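Local coordinates for protein transcriptional regulator (Mesorhizobium loti, PDB 3BHQ) that probably acts as a TetR-family transcriptional regulator that binds cis-regulatory DNA, pairing a helix-turn-helix region with an all-helical C-terminal domain, at residues Ala197-Glu200 with Ala201-Val205. Sequence-based numbering, arbitrary orientation.
Sequences ASVE and AFLAV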
ATOM      1  N   ALA A 197      12.350  13.718   8.494  1.00 25.25           N
ATOM      2  CA  ALA A 197      11.145  14.522   8.415  1.00 24.18           C
ATOM      3  C   ALA A 197       9.925  13.775   9.020  1.00 22.38           C
ATOM      4  O   ALA A 197       9.120  14.377   9.721  1.00 24.54           O
ATOM      5  CB  ALA A 197      10.872  14.910   6.942  1.00 24.61           C
ATOM      6  N   SER A 198       9.832  12.463   8.783  1.00 23.76           N
ATOM      7  CA  SER A 198       8.753  11.629   9.343  1.00 22.39           C
ATOM      8  C   SER A 198       8.846  11.591  10.891  1.00 21.21           C
ATOM      9  O   SER A 198       7.855  11.674  11.601  1.00 22.00           O
ATOM     10  CB  SER A 198       8.784  10.202   8.795  1.00 28.43           C
ATOM     11  OG  SER A 198       8.807  10.187   7.371  1.00 28.87           O
ATOM     12  N   VAL A 199      10.069  11.418  11.395  1.00 20.00           N
ATOM     13  CA  VAL A 199      10.330  11.408  12.844  1.00 21.41           C
ATOM     14  C   VAL A 199      10.028  12.756  13.491  1.00 19.95           C
ATOM     15  O   VAL A 199       9.456  12.808  14.579  1.00 19.26           O
ATOM     16  CB  VAL A 199      11.762  10.934  13.137  1.00 19.88           C
ATOM     17  CG1 VAL A 199      12.175  11.186  14.624  1.00 19.07           C
ATOM     18  CG2 VAL A 199      11.901   9.493  12.761  1.00 20.89           C
ATOM     19  N   GLU A 200      10.386  13.858  12.836  1.00 20.93           N
ATOM     20  CA  GLU A 200      10.045  15.188  13.350  1.00 22.83           C
ATOM     21  C   GLU A 200       8.548  15.355  13.525  1.00 22.75           C
ATOM     22  O   GLU A 200       8.090  15.840  14.551  1.00 21.80           O
ATOM     23  CB  GLU A 200      10.592  16.284  12.445  1.00 26.44           C
ATOM     24  CG  GLU A 200      10.350  17.700  12.934  1.00 30.46           C
ATOM     25  CD  GLU A 200      10.986  18.722  12.011  1.00 35.14           C
ATOM     26  OE1 GLU A 200      12.230  18.832  12.031  1.00 52.84           O
ATOM     27  OE2 GLU A 200      10.242  19.416  11.279  1.00 55.93           O
ATOM     28  N   ALA A 201       7.781  14.937  12.516  1.00 21.23           N
ATOM     29  CA  ALA A 201       6.333  15.024  12.604  1.00 19.58           C
ATOM     30  C   ALA A 201       5.789  14.107  13.703  1.00 18.10           C
ATOM     31  O   ALA A 201       4.911  14.465  14.479  1.00 20.46           O
ATOM     32  CB  ALA A 201       5.707  14.673  11.249  1.00 19.72           C
ATOM     33  N   PHE A 202       6.310  12.881  13.759  1.00 19.76           N
ATOM     34  CA  PHE A 202       5.942  11.919  14.795  1.00 19.96           C
ATOM     35  C   PHE A 202       6.150  12.477  16.205  1.00 20.22           C
ATOM     36  O   PHE A 202       5.256  12.349  17.047  1.00 20.62           O
ATOM     37  CB  PHE A 202       6.721  10.610  14.628  1.00 21.72           C
ATOM     38  CG  PHE A 202       6.404   9.577  15.680  1.00 20.62           C
ATOM     39  CD1 PHE A 202       5.376   8.670  15.488  1.00 24.24           C
ATOM     40  CD2 PHE A 202       7.152   9.511  16.859  1.00 23.83           C
ATOM     41  CE1 PHE A 202       5.117   7.714  16.452  1.00 22.11           C
ATOM     42  CE2 PHE A 202       6.870   8.568  17.839  1.00 24.38           C
ATOM     43  CZ  PHE A 202       5.849   7.679  17.625  1.00 19.28           C
ATOM     44  N   LEU A 203       7.311  13.082  16.469  1.00 20.53           N
ATOM     45  CA  LEU A 203       7.583  13.655  17.795  1.00 21.50           C
ATOM     46  C   LEU A 203       6.731  14.889  18.109  1.00 21.62           C
ATOM     47  O   LEU A 203       6.470  15.158  19.290  1.00 20.46           O
ATOM     48  CB  LEU A 203       9.083  13.948  17.992  1.00 23.48           C
ATOM     49  CG  LEU A 203       9.914  12.673  18.171  1.00 24.46           C
ATOM     50  CD1 LEU A 203      11.403  12.975  18.136  1.00 21.32           C
ATOM     51  CD2 LEU A 203       9.559  11.926  19.433  1.00 21.22           C
ATOM     52  N   ALA A 204       6.277  15.612  17.074  1.00 21.69           N
ATOM     53  CA  ALA A 204       5.361  16.742  17.262  1.00 21.99           C
ATOM     54  C   ALA A 204       4.063  16.282  17.906  1.00 22.40           C
ATOM     55  O   ALA A 204       3.471  17.015  18.693  1.00 24.56           O
ATOM     56  CB  ALA A 204       5.101  17.473  15.951  1.00 22.87           C
ATOM     57  N   VAL A 205       3.635  15.055  17.611  1.00 21.36           N
ATOM     58  CA  VAL A 205       2.449  14.464  18.206  1.00 21.10           C
ATOM     59  C   VAL A 205       2.726  13.667  19.479  1.00 22.80           C
ATOM     60  O   VAL A 205       2.019  13.797  20.486  1.00 22.90           O
ATOM     61  CB  VAL A 205       1.788  13.398  17.237  1.00 24.12           C
ATOM     62  CG1 VAL A 205       0.456  12.890  17.825  1.00 23.22           C
ATOM     63  CG2 VAL A 205       1.620  13.908  15.828  1.00 25.20           C
TER
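Val199 and Leu203, one turn apart on the last helix of a TetR-type regulator, illustrate how an i to i+4 pair forms an apolar patch across one turn of an alpha-helix. Their side chains lie alongside each other and point the same way, with CG1 of Val199 4.0 Å from CD1 of Leu203. The valine torsion sets CG1 anti to the backbone N (chi1 168°), beside its own carbonyl carbon and thus on the flank facing the next turn. With CG anti to its carbonyl carbon (chi1 -72°), the leucine leans back toward the preceding turn, its CG 3.6 Å from Val199 O. That same oxygen accepts the amide of Leu203, N to O 2.9 Å with an N-H...O angle of 164°. Further i to i+4 bonds run from Ala201 N to Ala197 O and from Phe202 N to Ser198 O; the bond from Ala204 N to Glu200 O is more bent, and Ala204 N is shared with a weak bond to Ala201 O. Here the helix approaches its C-terminal end, and the bonds of Val205 N to Ala201 O and Phe202 O are weak too.

Beyond this turn, the pair packs on helix 88-103, where Leu92 touches both Val199 and Leu203. Another flank meets helix 159-181: Ser198 packs on Leu170, Ala201 on Met169 and Phe202 on Leu166, while the Phe202 ring also meets those of Phe145 and Tyr206. Ala201 reaches His165 of the second subunit, and Ala204 touches Val205 of that subunit, placing the helix at the dimer interface of the C-terminal domain. The hydroxyl of the buried Ser198 is satisfied one turn back, by a hydrogen bond from OG to the carbonyl oxygen of His194, while Ser198 O lies 3.4 Å from CB of Phe202.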